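Local coordinates for 3-oxo-tetronate kinase (Haemophilus influenzae, PDB 1YZY), which catalyses the ATP-dependent phosphorylation of 3-oxo-tetronate to 3-oxo-tetronate 4-phosphate, at residues Gln76-Tyr81 against Ser221-Tyr226; Val167-Val172 against Asn201-Val206; Leu207-Ala212 against Ala228-Gly233. One frame throughout, in Å; residues are numbered along the deposited sequence.

Overall arrangement
Two neighbouring helices tie the three contacts together. Helix 221-232 lies against strand 77-80 at its start (contact 1) and meets helix 202-210 near its end (contact 3), while that second helix faces the short helix 169-172 through its first turns (contact 2). Centre to centre, contacts 1 and 3 are about 11 Å apart, contacts 2 and 3 about 13 Å, and contacts 1 and 2 about 16 Å. Tyr226 joins the first two: its ring packs on Leu204, and its OH is probably hydrogen-bonded to ND2 of Asn201. All three contacts lie away from the ATP site inferred by similarity, whose residues belong to the C-terminal nucleotide-binding part of the chain.

Contact 1: residues Gln76-Tyr81 against Ser221-Tyr226; sequences QFYFKY and SGLGAY
Tyr78 and Lys80 make a buried helix-on-strand contact with Ser221, Leu223 and Gly224 in the α/β fold of the sugar-binding domain. Strand 77-80 pairs in parallel with strand 216-219, and the chain leaving that neighbour turns straight into helix 221-232, so the helix runs back roughly antiparallel to the strand, at 152° between their directions. Tyr78 and Lys80, two residues apart and so on the same side of the strand, both point to the helix. The Tyr78 ring, its CG anti to the backbone N (chi1 -168°), reaches across to the helix, where Gly224 presents bare backbone: Tyr78 CE1 lies 3.6 Å from Gly224 CA, a closeness that suits a residue without a side chain. Leu223 adds an apolar contact, its CD2 4.1 Å from Tyr78 CE1. At the far end of the ring the buried hydroxyl has its main partner in the carbonyl of Gly220, just before the helix, and also receives a weak, bent bond from Gly224 N to Tyr78 OH (3.1 Å, 127° at the hydrogen). The chi2 bend of Lys80 carries its chain past Ser221, with Lys80 CE 3.2 Å from Ser221 OG, a hydroxyl bonded to Asp14. The chi4 bend turns the ammonium back to the residue just past the strand: Lys80 NZ gives a 2.7 Å hydrogen bond to Tyr81 O, arriving from above the carbonyl plane.

Contact 2: residues Val167-Val172 against Asn201-Val206; sequences VAYADV and NSQLEV
Gln203, on the first turns of helix 202-210, reaches across to Val172 and Tyr169 of the short helix 169-172, and no hydrogen bond crosses the gap. Its chain can be followed outward from the helix. Gln203 CB lies 4.0 Å from Val172 CG1, at the inner end of the chain. The next methylene is closer, with Gln203 CG 3.7 Å from the same Val172 CG1, and here the two side chains cross at about a right angle. A bend at chi2 (93°) then turns the chain from the valine to the tyrosine, so that Gln203 CD comes 4.0 Å from Tyr169 CE1. The terminal amide stands at the edge of the Tyr169 ring, near the ring plane, with the two flat groups 86° apart. A long, flexible glutamine suits this place because its methylenes can line an apolar partner while its amide end lies beside Tyr169, which is partly exposed.

One turn further along, Val206 meets the same CG1 methyl of Val172. Their CG1 methyls sit 4.0 Å apart, and Val206 CG1 also rests 3.6 Å from Val172 O. Branched, compact valines fit between helices this close, where the CA atoms of Val172 and Gln203 are 6.3 Å apart. Val172 also touches Val196, and Val206 touches Val179 of helix 176-188. Helix 169-172 follows strand 164-167, and helix 202-210 follows strand 193-196; these parallel strands lie side by side, and such helix packing over a parallel sheet is characteristic of an α/β fold.

Contact 3: residues Leu207-Ala212 against Ala228-Gly233; sequences LAEAVA and AARLSG
A water molecule held between Ala208 and Arg230 carries the polar link of this contact: it donates to Ala208 O at 2.9 Å and accepts from Arg230 NE at 3.1 Å. It bridges the closing turns of two adjacent helices of the α/β fold, 202-210 and 221-232, the second of which ends in a Schellman motif. Ala208 O lies in a final helical turn, where Ala212 N, four residues on, makes a weak bond to Glu209 O. The water gives a donor to this carbonyl of the last turn, and the positive charge of Arg230 near the carbonyl end of the helix is probably favourable.

Arg230 is the residue that spans the gap, as a long side chain with an apolar stem and a charged end is well able to do. With CG anti to the backbone N (chi1 -166°), the stem runs out to helix 202-210, where Arg230 CD packs 3.7 Å from Glu209 CA. Arg230 CD is also 3.8 Å from Glu209 CG, the two side chains crossing at about a right angle. Their charges attract only at a distance: Glu209 OE2 is 4.5 Å from Arg230 NH1 and well out of the guanidinium plane, so no N-H points at it. The bend at chi3 (72°) brings the guanidinium beside Ala212, and chi4 turns its plane so that the small methyl meets one face, displaced toward the rim.

Gly233 closes the second helix with positive phi (83°), a conformation that glycine adopts readily. The outer bond of the Schellman motif runs from Gly234 N to Ala229 O, and inside it lies a weak bond of 3.2 Å from Gly233 N to Arg230 O.

Contact 1: residues Gln76-Tyr81 against Ser221-Tyr226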
loop_
_atom_site.group_PDB
_atom_site.type_symbol
_atom_site.label_atom_id
_atom_site.label_comp_id
_atom_site.label_asym_id
_atom_site.label_seq_id
_atom_site.Cartn_x
_atom_site.Cartn_y
_atom_site.Cartn_z
ATOM N N GLN A 76 -3.116 9.517 -17.240
ATOM C CA GLN A 76 -2.193 10.306 -16.437
ATOM C C GLN A 76 -1.402 9.348 -15.566
ATOM O O GLN A 76 -1.978 8.455 -14.956
ATOM C CB GLN A 76 -2.942 11.328 -15.578
ATOM C CG GLN A 76 -2.005 12.189 -14.737
ATOM C CD GLN A 76 -2.690 13.375 -14.090
ATOM O OE1 GLN A 76 -3.857 13.307 -13.696
ATOM N NE2 GLN A 76 -1.955 14.469 -13.955
ATOM N N PHE A 77 -0.093 9.552 -15.471
ATOM C CA PHE A 77 0.745 8.648 -14.700
ATOM C C PHE A 77 1.421 9.251 -13.493
ATOM O O PHE A 77 1.798 10.423 -13.498
ATOM C CB PHE A 77 1.744 7.975 -15.632
ATOM C CG PHE A 77 1.088 7.347 -16.822
ATOM C CD1 PHE A 77 0.638 6.028 -16.769
ATOM C CD2 PHE A 77 0.806 8.111 -17.953
ATOM C CE1 PHE A 77 -0.093 5.486 -17.818
ATOM C CE2 PHE A 77 0.074 7.580 -19.007
ATOM C CZ PHE A 77 -0.379 6.262 -18.938
ATOM N N TYR A 78 1.600 8.423 -12.470
ATOM C CA TYR A 78 2.193 8.843 -11.218
ATOM C C TYR A 78 3.218 7.824 -10.740
ATOM O O TYR A 78 2.862 6.695 -10.412
ATOM C CB TYR A 78 1.077 8.968 -10.180
ATOM C CG TYR A 78 1.455 9.667 -8.895
ATOM C CD1 TYR A 78 0.944 10.933 -8.598
ATOM C CD2 TYR A 78 2.305 9.071 -7.967
ATOM C CE1 TYR A 78 1.274 11.593 -7.417
ATOM C CE2 TYR A 78 2.642 9.726 -6.772
ATOM C CZ TYR A 78 2.121 10.987 -6.509
ATOM O OH TYR A 78 2.439 11.651 -5.346
ATOM N N PHE A 79 4.486 8.225 -10.710
ATOM C CA PHE A 79 5.568 7.372 -10.233
ATOM C C PHE A 79 5.693 7.629 -8.736
ATOM O O PHE A 79 6.190 8.666 -8.317
ATOM C CB PHE A 79 6.877 7.721 -10.962
ATOM C CG PHE A 79 8.086 6.979 -10.451
ATOM C CD1 PHE A 79 7.956 5.747 -9.810
ATOM C CD2 PHE A 79 9.353 7.532 -10.584
ATOM C CE1 PHE A 79 9.066 5.086 -9.305
ATOM C CE2 PHE A 79 10.471 6.881 -10.084
ATOM C CZ PHE A 79 10.329 5.654 -9.440
ATOM N N LYS A 80 5.247 6.670 -7.937
ATOM C CA LYS A 80 5.267 6.769 -6.486
ATOM C C LYS A 80 6.452 6.102 -5.804
ATOM O O LYS A 80 6.665 4.900 -5.941
ATOM C CB LYS A 80 3.950 6.207 -5.934
ATOM C CG LYS A 80 3.982 5.719 -4.493
ATOM C CD LYS A 80 3.673 6.813 -3.523
ATOM C CE LYS A 80 3.633 6.291 -2.108
ATOM N NZ LYS A 80 4.965 5.890 -1.584
ATOM N N TYR A 81 7.185 6.884 -5.018
ATOM C CA TYR A 81 8.336 6.396 -4.272
ATOM C C TYR A 81 8.208 6.759 -2.787
ATOM O O TYR A 81 7.177 7.269 -2.357
ATOM C CB TYR A 81 9.648 6.906 -4.883
ATOM C CG TYR A 81 9.629 8.357 -5.305
ATOM C CD1 TYR A 81 9.616 9.381 -4.359
ATOM C CD2 TYR A 81 9.636 8.706 -6.651
ATOM C CE1 TYR A 81 9.612 10.717 -4.744
ATOM C CE2 TYR A 81 9.632 10.038 -7.049
ATOM C CZ TYR A 81 9.623 11.041 -6.087
ATOM O OH TYR A 81 9.648 12.366 -6.469
ATOM N N SER A 221 2.992 9.933 -1.121
ATOM C CA SER A 221 1.533 9.841 -1.111
ATOM C C SER A 221 0.866 11.213 -1.011
ATOM O O SER A 221 -0.288 11.376 -1.409
ATOM C CB SER A 221 1.067 8.970 0.045
ATOM O OG SER A 221 1.559 7.651 -0.075
ATOM N N GLY A 222 1.581 12.177 -0.428
ATOM C CA GLY A 222 1.056 13.520 -0.264
ATOM C C GLY A 222 0.426 14.156 -1.488
ATOM O O GLY A 222 -0.712 14.618 -1.426
ATOM N N LEU A 223 1.160 14.227 -2.591
ATOM C CA LEU A 223 0.619 14.836 -3.803
ATOM C C LEU A 223 -0.524 14.036 -4.390
ATOM O O LEU A 223 -1.518 14.608 -4.852
ATOM C CB LEU A 223 1.707 15.009 -4.867
ATOM C CG LEU A 223 1.223 15.515 -6.228
ATOM C CD1 LEU A 223 0.624 16.912 -6.089
ATOM C CD2 LEU A 223 2.368 15.525 -7.217
ATOM N N GLY A 224 -0.342 12.718 -4.436
ATOM C CA GLY A 224 -1.354 11.837 -4.988
ATOM C C GLY A 224 -2.689 12.019 -4.310
ATOM O O GLY A 224 -3.725 11.942 -4.968
ATOM N N ALA A 225 -2.652 12.210 -2.990
ATOM C CA ALA A 225 -3.847 12.426 -2.170
ATOM C C ALA A 225 -4.596 13.687 -2.595
ATOM O O ALA A 225 -5.825 13.681 -2.736
ATOM C CB ALA A 225 -3.457 12.536 -0.718
ATOM N N TYR A 226 -3.856 14.778 -2.772
ATOM C CA TYR A 226 -4.460 16.034 -3.176
ATOM C C TYR A 226 -4.922 16.033 -4.612
ATOM O O TYR A 226 -5.816 16.803 -4.978
ATOM C CB TYR A 226 -3.544 17.212 -2.850
ATOM C CG TYR A 226 -3.671 17.587 -1.395
ATOM C CD1 TYR A 226 -2.803 17.067 -0.443
ATOM C CD2 TYR A 226 -4.732 18.372 -0.956
ATOM C CE1 TYR A 226 -2.993 17.313 0.917
ATOM C CE2 TYR A 226 -4.934 18.617 0.398
ATOM C CZ TYR A 226 -4.064 18.086 1.328
ATOM O OH TYR A 226 -4.274 18.325 2.671
#

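Contact 2: residues Val167-Val172 against Asn201-Val206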
loop_
_atom_site.group_PDB
_atom_site.type_symbol
_atom_site.label_atom_id
_atom_site.label_comp_id
_atom_site.label_asym_id
_atom_site.label_seq_id
_atom_site.Cartn_x
_atom_site.Cartn_y
_atom_site.Cartn_z
ATOM N N VAL A 167 10.937 25.189 -7.162
ATOM C CA VAL A 167 9.777 26.065 -7.040
ATOM C C VAL A 167 9.719 26.400 -5.573
ATOM O O VAL A 167 9.088 25.622 -4.858
ATOM C CB VAL A 167 8.426 25.487 -7.522
ATOM C CG1 VAL A 167 7.326 26.570 -7.431
ATOM C CG2 VAL A 167 8.550 24.966 -8.971
ATOM N N ALA A 168 10.359 27.467 -5.093
ATOM C CA ALA A 168 10.349 27.739 -3.674
ATOM C C ALA A 168 9.016 28.078 -3.020
ATOM O O ALA A 168 8.054 28.466 -3.686
ATOM C CB ALA A 168 11.364 28.845 -3.423
ATOM N N TYR A 169 8.983 27.893 -1.705
ATOM C CA TYR A 169 7.825 28.166 -0.865
ATOM C C TYR A 169 7.173 29.502 -1.216
ATOM O O TYR A 169 5.968 29.574 -1.477
ATOM C CB TYR A 169 8.281 28.177 0.602
ATOM C CG TYR A 169 7.278 28.740 1.588
ATOM C CD1 TYR A 169 6.199 27.970 2.038
ATOM C CD2 TYR A 169 7.406 30.045 2.073
ATOM C CE1 TYR A 169 5.275 28.486 2.946
ATOM C CE2 TYR A 169 6.488 30.569 2.981
ATOM C CZ TYR A 169 5.427 29.783 3.414
ATOM O OH TYR A 169 4.532 30.288 4.326
ATOM N N ALA A 170 7.990 30.554 -1.203
ATOM C CA ALA A 170 7.542 31.907 -1.499
ATOM C C ALA A 170 6.689 31.993 -2.759
ATOM O O ALA A 170 5.806 32.849 -2.856
ATOM C CB ALA A 170 8.738 32.831 -1.604
ATOM N N ASP A 171 6.981 31.136 -3.733
ATOM C CA ASP A 171 6.226 31.110 -4.982
ATOM C C ASP A 171 5.016 30.191 -4.941
ATOM O O ASP A 171 4.044 30.415 -5.655
ATOM C CB ASP A 171 7.116 30.681 -6.143
ATOM C CG ASP A 171 8.137 31.728 -6.506
ATOM O OD1 ASP A 171 7.748 32.733 -7.134
ATOM O OD2 ASP A 171 9.327 31.542 -6.177
ATOM N N VAL A 172 5.102 29.110 -4.177
ATOM C CA VAL A 172 3.975 28.189 -4.104
ATOM C C VAL A 172 2.804 28.891 -3.408
ATOM O O VAL A 172 1.655 28.786 -3.846
ATOM C CB VAL A 172 4.331 26.858 -3.351
ATOM C CG1 VAL A 172 3.210 25.847 -3.520
ATOM C CG2 VAL A 172 5.619 26.269 -3.878
ATOM N N ASN A 201 0.378 21.598 4.331
ATOM C CA ASN A 201 -0.431 20.835 3.377
ATOM C C ASN A 201 -1.103 21.597 2.252
ATOM O O ASN A 201 -1.381 21.015 1.199
ATOM C CB ASN A 201 -1.476 20.005 4.134
ATOM C CG ASN A 201 -1.076 18.570 4.460
ATOM O OD1 ASN A 201 -0.076 18.336 5.128
ATOM N ND2 ASN A 201 -1.852 17.606 3.978
ATOM N N SER A 202 -1.416 22.869 2.464
ATOM C CA SER A 202 -2.054 23.632 1.396
ATOM C C SER A 202 -1.138 23.767 0.180
ATOM O O SER A 202 -1.616 23.997 -0.937
ATOM C CB SER A 202 -2.520 25.008 1.879
ATOM O OG SER A 202 -1.438 25.860 2.220
ATOM N N GLN A 203 0.171 23.620 0.392
ATOM C CA GLN A 203 1.129 23.702 -0.710
ATOM C C GLN A 203 0.958 22.531 -1.690
ATOM O O GLN A 203 1.298 22.653 -2.866
ATOM C CB GLN A 203 2.571 23.729 -0.193
ATOM C CG GLN A 203 3.120 25.110 0.116
ATOM C CD GLN A 203 2.919 25.513 1.561
ATOM O OE1 GLN A 203 1.996 26.256 1.887
ATOM N NE2 GLN A 203 3.815 25.066 2.430
ATOM N N LEU A 204 0.494 21.384 -1.187
ATOM C CA LEU A 204 0.269 20.194 -2.024
ATOM C C LEU A 204 -1.025 20.363 -2.793
ATOM O O LEU A 204 -1.187 19.841 -3.904
ATOM C CB LEU A 204 0.225 18.917 -1.170
ATOM C CG LEU A 204 1.539 18.562 -0.475
ATOM C CD1 LEU A 204 1.305 17.475 0.547
ATOM C CD2 LEU A 204 2.600 18.150 -1.516
ATOM N N GLU A 205 -1.943 21.100 -2.178
ATOM C CA GLU A 205 -3.238 21.410 -2.763
ATOM C C GLU A 205 -3.029 22.344 -3.971
ATOM O O GLU A 205 -3.724 22.239 -4.990
ATOM C CB GLU A 205 -4.098 22.071 -1.686
ATOM C CG GLU A 205 -5.560 22.291 -2.028
ATOM C CD GLU A 205 -6.384 22.677 -0.802
ATOM O OE1 GLU A 205 -7.630 22.650 -0.891
ATOM O OE2 GLU A 205 -5.791 22.992 0.256
ATOM N N VAL A 206 -2.083 23.270 -3.834
ATOM C CA VAL A 206 -1.735 24.211 -4.902
ATOM C C VAL A 206 -1.057 23.450 -6.042
ATOM O O VAL A 206 -1.407 23.625 -7.209
ATOM C CB VAL A 206 -0.767 25.314 -4.376
ATOM C CG1 VAL A 206 -0.197 26.133 -5.534
ATOM C CG2 VAL A 206 -1.493 26.232 -3.396
#

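Contact 3: residues Leu207-Ala212 against Ala228-Gly233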
loop_
_atom_site.group_PDB
_atom_site.type_symbol
_atom_site.label_atom_id
_atom_site.label_comp_id
_atom_site.label_asym_id
_atom_site.label_seq_id
_atom_site.Cartn_x
_atom_site.Cartn_y
_atom_site.Cartn_z
ATOM N N LEU A 207 -0.051 22.647 -5.694
ATOM C CA LEU A 207 0.687 21.840 -6.668
ATOM C C LEU A 207 -0.265 20.914 -7.418
ATOM O O LEU A 207 -0.207 20.821 -8.640
ATOM C CB LEU A 207 1.785 21.016 -5.978
ATOM C CG LEU A 207 2.697 20.207 -6.916
ATOM C CD1 LEU A 207 3.285 21.116 -7.986
ATOM C CD2 LEU A 207 3.810 19.541 -6.133
ATOM N N ALA A 208 -1.143 20.243 -6.676
ATOM C CA ALA A 208 -2.129 19.334 -7.260
ATOM C C ALA A 208 -2.878 20.004 -8.403
ATOM O O ALA A 208 -3.129 19.393 -9.448
ATOM C CB ALA A 208 -3.112 18.879 -6.195
ATOM N N GLU A 209 -3.254 21.258 -8.180
ATOM C CA GLU A 209 -3.972 22.051 -9.168
ATOM C C GLU A 209 -3.046 22.435 -10.322
ATOM O O GLU A 209 -3.459 22.449 -11.484
ATOM C CB GLU A 209 -4.532 23.306 -8.496
ATOM C CG GLU A 209 -5.978 23.610 -8.852
ATOM C CD GLU A 209 -6.108 24.696 -9.894
ATOM O OE1 GLU A 209 -5.926 25.884 -9.538
ATOM O OE2 GLU A 209 -6.400 24.365 -11.064
ATOM N N ALA A 210 -1.798 22.754 -9.990
ATOM C CA ALA A 210 -0.806 23.141 -10.989
ATOM C C ALA A 210 -0.448 21.993 -11.958
ATOM O O ALA A 210 -0.289 22.212 -13.162
ATOM C CB ALA A 210 0.450 23.678 -10.288
ATOM N N VAL A 211 -0.321 20.779 -11.423
ATOM C CA VAL A 211 0.017 19.605 -12.226
ATOM C C VAL A 211 -1.199 18.860 -12.793
ATOM O O VAL A 211 -1.096 17.698 -13.182
ATOM C CB VAL A 211 0.878 18.601 -11.416
ATOM C CG1 VAL A 211 2.201 19.233 -11.018
ATOM C CG2 VAL A 211 0.127 18.126 -10.194
ATOM N N ALA A 212 -2.330 19.543 -12.891
ATOM C CA ALA A 212 -3.563 18.944 -13.396
ATOM C C ALA A 212 -3.516 18.421 -14.833
ATOM O O ALA A 212 -4.370 17.630 -15.234
ATOM C CB ALA A 212 -4.697 19.932 -13.257
ATOM N N ALA A 228 -6.226 13.340 -5.973
ATOM C CA ALA A 228 -7.466 12.579 -5.870
ATOM C C ALA A 228 -8.569 13.524 -5.372
ATOM O O ALA A 228 -9.664 13.554 -5.924
ATOM C CB ALA A 228 -7.285 11.428 -4.892
ATOM N N ALA A 229 -8.260 14.301 -4.334
ATOM C CA ALA A 229 -9.220 15.252 -3.774
ATOM C C ALA A 229 -9.669 16.275 -4.811
ATOM O O ALA A 229 -10.819 16.707 -4.795
ATOM C CB ALA A 229 -8.638 15.959 -2.542
ATOM N N ARG A 230 -8.764 16.704 -5.687
ATOM C CA ARG A 230 -9.147 17.677 -6.711
ATOM C C ARG A 230 -10.043 17.009 -7.751
ATOM O O ARG A 230 -11.094 17.542 -8.109
ATOM C CB ARG A 230 -7.918 18.289 -7.401
ATOM C CG ARG A 230 -8.248 19.546 -8.217
ATOM C CD ARG A 230 -7.095 20.008 -9.104
ATOM N NE ARG A 230 -6.900 19.112 -10.237
ATOM C CZ ARG A 230 -7.467 19.269 -11.430
ATOM N NH1 ARG A 230 -8.264 20.302 -11.672
ATOM N NH2 ARG A 230 -7.265 18.363 -12.374
ATOM N N LEU A 231 -9.604 15.851 -8.242
ATOM C CA LEU A 231 -10.334 15.078 -9.245
ATOM C C LEU A 231 -11.722 14.653 -8.788
ATOM O O LEU A 231 -12.637 14.538 -9.608
ATOM C CB LEU A 231 -9.533 13.834 -9.652
ATOM C CG LEU A 231 -8.245 14.076 -10.437
ATOM C CD1 LEU A 231 -7.442 12.795 -10.562
ATOM C CD2 LEU A 231 -8.590 14.628 -11.805
ATOM N N SER A 232 -11.866 14.383 -7.496
ATOM C CA SER A 232 -13.148 13.961 -6.942
ATOM C C SER A 232 -14.032 15.127 -6.519
ATOM O O SER A 232 -15.252 14.972 -6.408
ATOM C CB SER A 232 -12.930 13.029 -5.750
ATOM O OG SER A 232 -12.479 13.737 -4.610
ATOM N N GLY A 233 -13.427 16.303 -6.336
ATOM C CA GLY A 233 -14.171 17.475 -5.906
ATOM C C GLY A 233 -14.370 17.497 -4.396
ATOM O O GLY A 233 -15.431 17.898 -3.908
HETATM O O HOH W 1 -4.623 17.025 -10.222
#